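Local coordinates for protein hemagglutinin (Pseudomonas aeruginosa, PDB 6D7Y) that forms the toxic C-terminal tip of a CdiA protein, probably acting on neighbouring bacteria in contact-dependent growth inhibition unless blocked by its immunity protein, at residues T16-A21 and E45-H50; D6-P11 and G89-F94; G59-T64 and R81-N86; S23-A26 and I32-K35. One frame throughout, in Å; residues are numbered along the deposited sequence.

Contact 1: residues T16-A21 and E45-H50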
loop_
_atom_site.group_PDB
_atom_site.type_symbol
_atom_site.label_atom_id
_atom_site.label_comp_id
_atom_site.label_asym_id
_atom_site.label_seq_id
_atom_site.Cartn_x
_atom_site.Cartn_y
_atom_site.Cartn_z
ATOM N N THR A 16 1.887 7.095 9.526
ATOM C CA THR A 16 0.540 7.073 8.962
ATOM C C THR A 16 0.164 5.623 8.664
ATOM O O THR A 16 1.018 4.746 8.706
ATOM C CB THR A 16 0.457 7.874 7.651
ATOM O OG1 THR A 16 1.387 7.346 6.690
ATOM C CG2 THR A 16 0.775 9.346 7.914
ATOM N N VAL A 17 -1.114 5.372 8.393
ATOM C CA VAL A 17 -1.547 4.016 8.031
ATOM C C VAL A 17 -0.696 3.504 6.857
ATOM O O VAL A 17 -0.154 2.400 6.913
ATOM C CB VAL A 17 -3.048 3.966 7.672
ATOM C CG1 VAL A 17 -3.440 2.603 7.133
ATOM C CG2 VAL A 17 -3.897 4.346 8.877
ATOM N N ILE A 18 -0.524 4.326 5.827
ATOM C CA ILE A 18 0.247 3.882 4.660
ATOM C C ILE A 18 1.750 3.787 4.933
ATOM O O ILE A 18 2.423 2.918 4.373
ATOM C CB ILE A 18 -0.090 4.721 3.404
ATOM C CG1 ILE A 18 0.316 3.956 2.130
ATOM C CG2 ILE A 18 0.508 6.137 3.511
ATOM C CD1 ILE A 18 -0.219 4.563 0.854
ATOM N N GLY A 19 2.276 4.645 5.810
ATOM C CA GLY A 19 3.692 4.592 6.166
ATOM C C GLY A 19 3.984 3.278 6.886
ATOM O O GLY A 19 4.964 2.594 6.577
ATOM N N HIS A 20 3.128 2.911 7.841
ATOM C CA HIS A 20 3.302 1.632 8.548
ATOM C C HIS A 20 3.193 0.440 7.565
ATOM O O HIS A 20 3.911 -0.573 7.681
ATOM C CB HIS A 20 2.290 1.476 9.687
ATOM C CG HIS A 20 2.592 2.311 10.898
ATOM N ND1 HIS A 20 3.605 1.997 11.778
ATOM C CD2 HIS A 20 1.974 3.402 11.412
ATOM C CE1 HIS A 20 3.615 2.880 12.762
ATOM N NE2 HIS A 20 2.636 3.742 12.561
ATOM N N ALA A 21 2.267 0.542 6.630
ATOM C CA ALA A 21 2.095 -0.531 5.645
ATOM C C ALA A 21 3.372 -0.726 4.835
ATOM O O ALA A 21 3.799 -1.871 4.607
ATOM C CB ALA A 21 0.918 -0.233 4.737
ATOM N N GLU A 45 5.838 9.694 3.079
ATOM C CA GLU A 45 6.171 10.176 1.748
ATOM C C GLU A 45 6.700 9.074 0.835
ATOM O O GLU A 45 6.388 9.061 -0.346
ATOM C CB GLU A 45 7.177 11.327 1.817
ATOM C CG GLU A 45 7.513 12.007 0.480
ATOM C CD GLU A 45 6.346 12.744 -0.199
ATOM O OE1 GLU A 45 5.162 12.532 0.159
ATOM O OE2 GLU A 45 6.622 13.536 -1.125
ATOM N N GLN A 46 7.505 8.165 1.377
ATOM C CA GLN A 46 8.046 7.065 0.580
ATOM C C GLN A 46 6.925 6.124 0.168
ATOM O O GLN A 46 6.974 5.512 -0.901
ATOM C CB GLN A 46 9.077 6.265 1.369
ATOM C CG GLN A 46 10.271 7.094 1.830
ATOM C CD GLN A 46 11.265 6.259 2.611
ATOM O OE1 GLN A 46 11.823 5.285 2.089
ATOM N NE2 GLN A 46 11.514 6.647 3.864
ATOM N N ALA A 47 5.936 6.004 1.040
ATOM C CA ALA A 47 4.795 5.131 0.778
ATOM C C ALA A 47 3.848 5.758 -0.249
ATOM O O ALA A 47 3.279 5.048 -1.082
ATOM C CB ALA A 47 4.086 4.789 2.072
HETATM N N MSE A 48 3.696 7.081 -0.197
HETATM C CA MSE A 48 2.846 7.794 -1.138
HETATM C C MSE A 48 3.456 7.734 -2.512
HETATM O O MSE A 48 2.726 7.731 -3.509
HETATM C CB MSE A 48 2.613 9.242 -0.708
HETATM C CG MSE A 48 1.609 9.355 0.438
HETATM SE SE MSE A 48 -0.201 8.654 0.013
HETATM C CE MSE A 48 -0.372 9.457 -1.781
ATOM N N LYS A 49 4.789 7.690 -2.584
ATOM C CA LYS A 49 5.486 7.577 -3.875
ATOM C C LYS A 49 5.104 6.240 -4.530
ATOM O O LYS A 49 4.712 6.210 -5.710
ATOM C CB LYS A 49 7.004 7.698 -3.704
ATOM C CG LYS A 49 7.820 7.439 -4.964
ATOM C CD LYS A 49 9.304 7.685 -4.730
ATOM C CE LYS A 49 10.162 6.993 -5.785
ATOM N NZ LYS A 49 9.838 7.388 -7.181
ATOM N N HIS A 50 5.219 5.154 -3.767
ATOM C CA HIS A 50 4.819 3.820 -4.262
ATOM C C HIS A 50 3.357 3.790 -4.675
ATOM O O HIS A 50 3.013 3.274 -5.722
ATOM C CB HIS A 50 4.994 2.749 -3.202
ATOM C CG HIS A 50 6.403 2.291 -3.014
ATOM N ND1 HIS A 50 7.027 1.448 -3.906
ATOM C CD2 HIS A 50 7.274 2.471 -1.994
ATOM C CE1 HIS A 50 8.233 1.155 -3.458
ATOM N NE2 HIS A 50 8.407 1.764 -2.300
#
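Gly19 passes Ala47 with their CA atoms 5.5 Å apart, where the short helical segments 17-21 and 45-50 cross almost perpendicularly at 83°, their axes approaching to 8.2 Å. The small methyl of Ala47 sits at this crossing, whereas the missing side chain of Gly19 leaves room for the Thr16 hydroxyl of its own helix cap. Ala47 CB points into the other helix and rests 3.4 Å from the carbonyl oxygen Ile18 O, while Gly19 CA lies beside it. Ile18 wraps round the same methyl: both CG1 and CG2 approach Ala47 CB, CG1 at 3.9 Å. Because CG1 stands anti to the backbone N (chi1 -160°), the extended branch runs on past Ala47 and places CD1 4.2 Å from the selenium SE of Met48. The selenomethionine chain is bent at chi2 and chi3 and lies at about a right angle to Ile18. No hydrogen bond joins the segments. Thr16 N-caps the first helix instead, OG1 accepting from Gly19 N at 3.0 Å (148°), and the same hydroxyl is hydrogen-bonded to Asn44 OD1 of helix 40-56, so the cap also ties the two helices. Around this buried crossing, Leu22 of helix 17-28 packs on Ala47, Phe51 of helix 40-56 packs on Ile18, and strand 91-95 closes over Ile18 with Phe91 and Phe94.

Contact 2: residues D6-P11 and G89-F94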
loop_
_atom_site.group_PDB
_atom_site.type_symbol
_atom_site.label_atom_id
_atom_site.label_comp_id
_atom_site.label_asym_id
_atom_site.label_seq_id
_atom_site.Cartn_x
_atom_site.Cartn_y
_atom_site.Cartn_z
ATOM N N ASP A 6 -7.055 10.558 2.648
ATOM C CA ASP A 6 -7.287 10.854 4.077
ATOM C C ASP A 6 -7.177 9.620 4.960
ATOM O O ASP A 6 -6.743 9.715 6.101
ATOM C CB ASP A 6 -8.659 11.511 4.278
ATOM C CG ASP A 6 -8.802 12.827 3.518
ATOM O OD1 ASP A 6 -7.779 13.386 3.057
ATOM O OD2 ASP A 6 -9.950 13.305 3.388
ATOM N N THR A 7 -7.586 8.466 4.440
ATOM C CA THR A 7 -7.454 7.205 5.174
ATOM C C THR A 7 -5.992 6.759 5.189
ATOM O O THR A 7 -5.446 6.357 6.219
ATOM C CB THR A 7 -8.316 6.095 4.544
ATOM O OG1 THR A 7 -8.082 6.028 3.106
ATOM C CG2 THR A 7 -9.769 6.382 4.830
ATOM N N ALA A 8 -5.366 6.834 4.030
ATOM C CA ALA A 8 -3.977 6.443 3.894
ATOM C C ALA A 8 -3.032 7.329 4.731
ATOM O O ALA A 8 -2.178 6.817 5.435
ATOM C CB ALA A 8 -3.573 6.499 2.429
ATOM N N GLN A 9 -3.235 8.646 4.677
ATOM C CA GLN A 9 -2.361 9.590 5.365
ATOM C C GLN A 9 -2.817 10.008 6.765
ATOM O O GLN A 9 -2.326 10.999 7.306
ATOM C CB GLN A 9 -2.113 10.801 4.460
ATOM C CG GLN A 9 -1.375 10.402 3.198
ATOM C CD GLN A 9 -1.079 11.559 2.282
ATOM O OE1 GLN A 9 0.076 11.920 2.105
ATOM N NE2 GLN A 9 -2.117 12.168 1.722
ATOM N N ALA A 10 -3.737 9.240 7.352
ATOM C CA ALA A 10 -4.204 9.531 8.688
ATOM C C ALA A 10 -3.054 9.245 9.650
ATOM O O ALA A 10 -2.461 8.169 9.559
ATOM C CB ALA A 10 -5.395 8.658 9.040
ATOM N N PRO A 11 -2.697 10.221 10.511
ATOM C CA PRO A 11 -1.645 10.049 11.519
ATOM C C PRO A 11 -1.942 8.843 12.399
ATOM O O PRO A 11 -3.048 8.714 12.928
ATOM C CB PRO A 11 -1.727 11.333 12.340
ATOM C CG PRO A 11 -2.235 12.349 11.390
ATOM C CD PRO A 11 -3.144 11.629 10.438
ATOM N N GLY A 89 -13.268 2.740 -1.666
ATOM C CA GLY A 89 -12.101 3.440 -2.216
ATOM C C GLY A 89 -11.041 3.849 -1.197
ATOM O O GLY A 89 -10.021 4.426 -1.566
ATOM N N THR A 90 -11.289 3.617 0.091
ATOM C CA THR A 90 -10.285 3.961 1.093
ATOM C C THR A 90 -9.142 2.951 1.073
ATOM O O THR A 90 -9.335 1.778 0.763
ATOM C CB THR A 90 -10.849 4.058 2.521
ATOM O OG1 THR A 90 -11.456 2.822 2.920
ATOM C CG2 THR A 90 -11.853 5.219 2.642
ATOM N N PHE A 91 -7.954 3.432 1.437
ATOM C CA PHE A 91 -6.777 2.585 1.487
ATOM C C PHE A 91 -6.901 1.487 2.544
ATOM O O PHE A 91 -7.270 1.766 3.679
ATOM C CB PHE A 91 -5.541 3.422 1.783
ATOM C CG PHE A 91 -4.284 2.628 1.847
ATOM C CD1 PHE A 91 -3.629 2.258 0.684
ATOM C CD2 PHE A 91 -3.757 2.222 3.081
ATOM C CE1 PHE A 91 -2.474 1.522 0.744
ATOM C CE2 PHE A 91 -2.608 1.482 3.135
ATOM C CZ PHE A 91 -1.957 1.137 1.960
ATOM N N LYS A 92 -6.611 0.245 2.161
ATOM C CA LYS A 92 -6.618 -0.887 3.108
ATOM C C LYS A 92 -5.167 -1.279 3.407
ATOM O O LYS A 92 -4.766 -1.410 4.572
ATOM C CB LYS A 92 -7.400 -2.083 2.552
ATOM C CG LYS A 92 -7.279 -3.376 3.355
ATOM C CD LYS A 92 -7.844 -3.223 4.731
ATOM C CE LYS A 92 -7.926 -4.569 5.447
ATOM N NZ LYS A 92 -8.640 -4.343 6.730
ATOM N N GLY A 93 -4.384 -1.497 2.359
ATOM C CA GLY A 93 -3.007 -1.869 2.569
ATOM C C GLY A 93 -2.259 -2.138 1.279
ATOM O O GLY A 93 -2.817 -2.072 0.186
ATOM N N PHE A 94 -0.967 -2.380 1.432
ATOM C CA PHE A 94 -0.155 -2.820 0.306
ATOM C C PHE A 94 -0.271 -4.340 0.263
ATOM O O PHE A 94 -0.546 -4.979 1.268
ATOM C CB PHE A 94 1.304 -2.383 0.475
ATOM C CG PHE A 94 1.529 -0.904 0.288
ATOM C CD1 PHE A 94 1.243 -0.294 -0.927
ATOM C CD2 PHE A 94 2.128 -0.145 1.277
ATOM C CE1 PHE A 94 1.466 1.063 -1.120
ATOM C CE2 PHE A 94 2.360 1.201 1.085
ATOM C CZ PHE A 94 2.042 1.809 -0.118
#
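Thr7 and Thr90 meet at about a right angle, methyl against methyl, at the more exposed end of this contact. The approach of Thr7 CG2 to Thr90 CG2, 3.2 Å, is unusually short and its exact value doubtful; the firmer link is made by a hydroxyl. In Thr7, a chi1 of 50° sets OG1 between the backbone N and the carbonyl carbon, facing the start of strand 91-95, where it accepts a hydrogen bond of 3.1 Å from Phe91 N (151°). Thr90 OG1 is bonded instead within its own hairpin, to Asp88 OD1 and Asn86 ND2. Next to this polar link, the methyl of Ala8 rests on the root of Phe91, CB to CB at 3.7 Å, and approaches the ring obliquely. Phe91 CG lies anti to its backbone N, which carries the ring away from residues 6-11 toward helix 17-28. One face of that ring has Gly93 N 3.5 Å above its plane, near the rim. The far end, Phe91 CZ, stands 4.2 Å above the centre of the Phe94 ring, so the two phenylalanines continue the apolar layer along the strand. Residues 7-10 form a type I beta turn, and Ala8 is bonded through its backbone to Ile18. Farther along the strand, Lys92 and Gly93 both face Arg84 of strand 82-86, a classic beta bulge. The arrangement is thus an N-terminal turn docked on a bulged outermost strand of an antiparallel sheet.

Contact 3: residues G59-T64 and R81-N86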
loop_
_atom_site.group_PDB
_atom_site.type_symbol
_atom_site.label_atom_id
_atom_site.label_comp_id
_atom_site.label_asym_id
_atom_site.label_seq_id
_atom_site.Cartn_x
_atom_site.Cartn_y
_atom_site.Cartn_z
ATOM N N GLY A 59 -2.244 -1.955 -15.912
ATOM C CA GLY A 59 -2.849 -3.038 -15.174
ATOM C C GLY A 59 -4.130 -2.440 -14.676
ATOM O O GLY A 59 -4.409 -1.282 -14.934
ATOM N N GLU A 60 -4.907 -3.208 -13.945
ATOM C CA GLU A 60 -6.185 -2.706 -13.465
ATOM C C GLU A 60 -6.507 -3.130 -12.050
ATOM O O GLU A 60 -6.007 -4.149 -11.556
ATOM C CB GLU A 60 -7.309 -3.291 -14.351
ATOM C CG GLU A 60 -7.197 -3.069 -15.855
ATOM C CD GLU A 60 -7.459 -1.636 -16.327
ATOM O OE1 GLU A 60 -7.896 -0.766 -15.528
ATOM O OE2 GLU A 60 -7.252 -1.390 -17.529
ATOM N N PHE A 61 -7.360 -2.336 -11.401
ATOM C CA PHE A 61 -7.918 -2.736 -10.148
ATOM C C PHE A 61 -9.019 -3.757 -10.481
ATOM O O PHE A 61 -9.745 -3.622 -11.486
ATOM C CB PHE A 61 -8.560 -1.576 -9.364
ATOM C CG PHE A 61 -7.603 -0.752 -8.571
ATOM C CD1 PHE A 61 -7.281 -1.110 -7.267
ATOM C CD2 PHE A 61 -7.033 0.389 -9.104
ATOM C CE1 PHE A 61 -6.388 -0.362 -6.524
ATOM C CE2 PHE A 61 -6.131 1.147 -8.365
ATOM C CZ PHE A 61 -5.808 0.772 -7.073
ATOM N N ARG A 62 -9.158 -4.757 -9.630
ATOM C CA ARG A 62 -10.188 -5.763 -9.779
ATOM C C ARG A 62 -10.869 -6.025 -8.436
ATOM O O ARG A 62 -10.171 -6.198 -7.444
ATOM C CB ARG A 62 -9.577 -7.057 -10.260
ATOM C CG ARG A 62 -9.002 -6.928 -11.654
ATOM C CD ARG A 62 -8.588 -8.254 -12.212
ATOM N NE ARG A 62 -8.142 -8.100 -13.597
ATOM C CZ ARG A 62 -6.902 -7.789 -13.968
ATOM N NH1 ARG A 62 -6.616 -7.678 -15.262
ATOM N NH2 ARG A 62 -5.943 -7.587 -13.061
ATOM N N PRO A 63 -12.217 -6.078 -8.411
ATOM C CA PRO A 63 -12.905 -6.464 -7.165
ATOM C C PRO A 63 -12.524 -7.928 -6.927
ATOM O O PRO A 63 -12.617 -8.748 -7.868
ATOM C CB PRO A 63 -14.378 -6.305 -7.511
ATOM C CG PRO A 63 -14.415 -5.448 -8.708
ATOM C CD PRO A 63 -13.178 -5.769 -9.482
ATOM N N THR A 64 -12.065 -8.243 -5.725
ATOM C CA THR A 64 -11.563 -9.556 -5.382
ATOM C C THR A 64 -12.061 -9.975 -4.007
ATOM O O THR A 64 -11.813 -9.260 -3.026
ATOM C CB THR A 64 -10.006 -9.517 -5.353
ATOM O OG1 THR A 64 -9.497 -8.998 -6.600
ATOM C CG2 THR A 64 -9.416 -10.895 -5.118
ATOM N N ARG A 81 4.567 -5.344 -6.517
ATOM C CA ARG A 81 3.877 -4.401 -5.666
ATOM C C ARG A 81 2.390 -4.351 -6.021
ATOM O O ARG A 81 1.990 -4.549 -7.165
ATOM C CB ARG A 81 4.447 -3.002 -5.843
ATOM C CG ARG A 81 5.920 -2.856 -5.493
ATOM C CD ARG A 81 6.365 -1.425 -5.761
ATOM N NE ARG A 81 6.273 -1.085 -7.179
ATOM C CZ ARG A 81 6.334 0.141 -7.687
ATOM N NH1 ARG A 81 6.472 1.210 -6.910
ATOM N NH2 ARG A 81 6.277 0.300 -9.002
ATOM N N GLY A 82 1.575 -4.046 -5.031
ATOM C CA GLY A 82 0.175 -3.941 -5.265
ATOM C C GLY A 82 -0.488 -3.114 -4.186
ATOM O O GLY A 82 0.094 -2.896 -3.130
ATOM N N VAL A 83 -1.714 -2.683 -4.466
ATOM C CA VAL A 83 -2.527 -1.888 -3.501
ATOM C C VAL A 83 -3.897 -2.522 -3.364
ATOM O O VAL A 83 -4.482 -3.001 -4.345
ATOM C CB VAL A 83 -2.684 -0.436 -3.970
ATOM C CG1 VAL A 83 -3.734 0.312 -3.149
ATOM C CG2 VAL A 83 -1.347 0.284 -3.870
ATOM N N ARG A 84 -4.390 -2.538 -2.123
ATOM C CA ARG A 84 -5.684 -3.057 -1.793
ATOM C C ARG A 84 -6.467 -1.903 -1.189
ATOM O O ARG A 84 -5.977 -1.210 -0.296
ATOM C CB ARG A 84 -5.582 -4.192 -0.784
ATOM C CG ARG A 84 -6.906 -4.725 -0.244
ATOM C CD ARG A 84 -6.666 -5.907 0.687
ATOM N NE ARG A 84 -6.373 -7.130 -0.070
ATOM C CZ ARG A 84 -5.764 -8.216 0.414
ATOM N NH1 ARG A 84 -5.237 -8.210 1.628
ATOM N NH2 ARG A 84 -5.577 -9.283 -0.389
ATOM N N LEU A 85 -7.649 -1.699 -1.736
ATOM C CA LEU A 85 -8.574 -0.690 -1.284
ATOM C C LEU A 85 -9.848 -1.352 -0.782
ATOM O O LEU A 85 -10.250 -2.428 -1.245
ATOM C CB LEU A 85 -8.976 0.206 -2.449
ATOM C CG LEU A 85 -7.912 0.943 -3.249
ATOM C CD1 LEU A 85 -8.589 1.802 -4.315
ATOM C CD2 LEU A 85 -7.023 1.791 -2.357
ATOM N N ASN A 86 -10.484 -0.715 0.193
ATOM C CA ASN A 86 -11.798 -1.153 0.599
ATOM C C ASN A 86 -12.752 -0.803 -0.539
ATOM O O ASN A 86 -12.432 0.018 -1.430
ATOM C CB ASN A 86 -12.213 -0.415 1.885
ATOM C CG ASN A 86 -11.361 -0.817 3.052
ATOM O OD1 ASN A 86 -11.288 -2.005 3.394
ATOM N ND2 ASN A 86 -10.727 0.145 3.681
#
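The Phe61 ring meets Leu85 and Val83 at a slant, leading with CE1. Leu85 CD1 is 3.8 Å from Phe61 CE1 and 4.0 Å from CZ, and Leu85 CG lies as near to CE1 as CD1 does. Two residues earlier in strand 82-86, Val83 offers its carbonyl oxygen O at 3.9 Å and its methyl CG1 at 4.3 Å, both measured to Phe61 CE1. Phe61 and Leu85 cross at about a right angle, the leucine branch meeting the CE1-CZ end of the ring obliquely. Phe61 CB already points toward strand 82-86, and with CG anti to the carbonyl carbon (chi1 -83°) the ring continues that way. Between the two segments runs strand 71-76, paired with both: Arg62 and Thr64 bond to Glu74 and Phe72, Val83 to Lys75, all through backbone atoms, and Phe61 also touches Lys75. Helix 40-56 reaches Val83 as well, through Phe51 and Ile54. No hydrogen bond passes directly between residues 59-64 and 81-86, so the contact is mainly apolar, with one backbone carbonyl near the ring; alignment of the segments probably rests on their backbone pairing with strand 71-76.

Contact 4: residues S23-A26 and I32-K35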
loop_
_atom_site.group_PDB
_atom_site.type_symbol
_atom_site.label_atom_id
_atom_site.label_comp_id
_atom_site.label_asym_id
_atom_site.label_seq_id
_atom_site.Cartn_x
_atom_site.Cartn_y
_atom_site.Cartn_z
ATOM N N SER A 23 6.380 0.132 5.756
ATOM C CA SER A 23 7.372 -0.358 6.714
ATOM C C SER A 23 7.378 -1.875 6.872
ATOM O O SER A 23 8.435 -2.499 6.852
ATOM C CB SER A 23 7.170 0.272 8.086
ATOM O OG SER A 23 8.097 -0.270 8.995
ATOM N N LYS A 24 6.206 -2.467 7.017
ATOM C CA LYS A 24 6.095 -3.929 7.184
ATOM C C LYS A 24 6.417 -4.655 5.888
ATOM O O LYS A 24 7.125 -5.664 5.891
ATOM C CB LYS A 24 4.690 -4.284 7.621
ATOM C CG LYS A 24 4.320 -3.681 8.963
ATOM C CD LYS A 24 2.823 -3.742 9.197
ATOM C CE LYS A 24 2.436 -2.903 10.403
ATOM N NZ LYS A 24 0.955 -2.856 10.575
ATOM N N HIS A 25 5.928 -4.112 4.776
ATOM C CA HIS A 25 6.161 -4.746 3.470
ATOM C C HIS A 25 7.614 -4.650 2.987
ATOM O O HIS A 25 8.189 -5.647 2.544
ATOM C CB HIS A 25 5.115 -4.295 2.451
ATOM C CG HIS A 25 3.783 -4.928 2.700
ATOM N ND1 HIS A 25 3.428 -6.134 2.147
ATOM C CD2 HIS A 25 2.773 -4.588 3.543
ATOM C CE1 HIS A 25 2.242 -6.490 2.602
ATOM N NE2 HIS A 25 1.830 -5.571 3.459
ATOM N N ALA A 26 8.209 -3.471 3.091
ATOM C CA ALA A 26 9.634 -3.318 2.757
ATOM C C ALA A 26 10.490 -4.139 3.737
ATOM O O ALA A 26 11.564 -4.609 3.378
ATOM C CB ALA A 26 10.037 -1.861 2.795
ATOM N N ILE A 32 11.118 -6.086 -3.475
ATOM C CA ILE A 32 9.905 -5.604 -4.132
ATOM C C ILE A 32 9.695 -4.120 -3.864
ATOM O O ILE A 32 9.374 -3.350 -4.782
ATOM C CB ILE A 32 8.673 -6.401 -3.604
ATOM C CG1 ILE A 32 8.835 -7.897 -3.923
ATOM C CG2 ILE A 32 7.362 -5.873 -4.189
ATOM C CD1 ILE A 32 7.696 -8.769 -3.455
ATOM N N TRP A 33 9.885 -3.715 -2.609
ATOM C CA TRP A 33 9.614 -2.323 -2.213
ATOM C C TRP A 33 10.813 -1.415 -2.094
ATOM O O TRP A 33 10.651 -0.198 -2.149
ATOM C CB TRP A 33 8.857 -2.325 -0.865
ATOM C CG TRP A 33 7.581 -3.146 -0.954
ATOM C CD1 TRP A 33 7.426 -4.471 -0.684
ATOM C CD2 TRP A 33 6.338 -2.691 -1.447
ATOM N NE1 TRP A 33 6.153 -4.861 -0.955
ATOM C CE2 TRP A 33 5.460 -3.780 -1.431
ATOM C CE3 TRP A 33 5.873 -1.448 -1.896
ATOM C CZ2 TRP A 33 4.133 -3.674 -1.842
ATOM C CZ3 TRP A 33 4.560 -1.341 -2.310
ATOM C CH2 TRP A 33 3.706 -2.446 -2.277
ATOM N N GLY A 34 12.000 -1.989 -1.950
ATOM C CA GLY A 34 13.200 -1.192 -1.674
ATOM C C GLY A 34 13.225 -0.966 -0.160
ATOM O O GLY A 34 12.168 -0.893 0.490
ATOM N N LYS A 35 14.412 -0.896 0.428
ATOM C CA LYS A 35 14.523 -0.671 1.876
ATOM C C LYS A 35 13.996 0.691 2.310
ATOM O O LYS A 35 14.173 1.679 1.601
ATOM C CB LYS A 35 15.979 -0.795 2.324
ATOM C CG LYS A 35 16.504 -2.216 2.394
ATOM C CD LYS A 35 15.971 -2.959 3.615
ATOM C CE LYS A 35 16.575 -4.354 3.757
ATOM N NZ LYS A 35 18.063 -4.348 3.875
#
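His25 CB sits over one face of the Trp33 indole, 3.9 Å from the centroid of the five-membered ring and 22° off its normal, a CH-pi contact whose nearest atom is NE1 of Trp33. The imidazole beyond it turns its edge toward the same face, an offset edge-to-face pair with centroids 5.8 Å apart and planes at 63°. On the same side of the indole, the carbonyl oxygen His25 O stands above the plane and 3.5 Å from Trp33 CD1. One residue on, Ala26 packs against the start of the Trp33 side chain and the Gly34 carbonyl: its CB lies 3.9 Å from Trp33 CB and 3.3 Å from Gly34 O. The indole is held from behind by Ile32, whose CG2 stands 3.6 Å above the opposite ring face, toward the rim. Outside this first shell, Asp96 joins the two aromatic side chains, since its OD2 is hydrogen-bonded to both His25 ND1 and Trp33 NE1. That shared carboxylate probably limits the rotation of both rings, and it links the helices to the last residue of the chain. Phe94 of strand 91-95 also meets the indole, while His50 of helix 40-56 and the indole pack edge to face. Gly34, with positive phi, is the first residue to leave the short helix. The result is a short helix, 30-33, folded back on the end of the preceding helix 17-28 around a buried tryptophan, within a helical region that precedes the antiparallel sheet, an order consistent with the BECR fold of many bacterial toxins.

In the fold
From the N terminus, the turn at 6-11 waits for its partner until strand 91-95, so contact 2 closes a loop that encloses the other three. Within it, contact 1 joins the start of helix 17-28 to helix 40-56, and contact 4, nested inside that loop, folds helix 30-33 onto the end of helix 17-28. Contact 3 follows contact 1 in series and spans the sheet from its edge strand to strand 82-86; no loops cross. Met48 against Gln9 ties contact 1 to the N-terminal turn. The helical and sheet parts are joined by His50 bonded to Arg81 and by Trp33 against Arg81 and Gly82, while Arg84 pairs with strand 91-95.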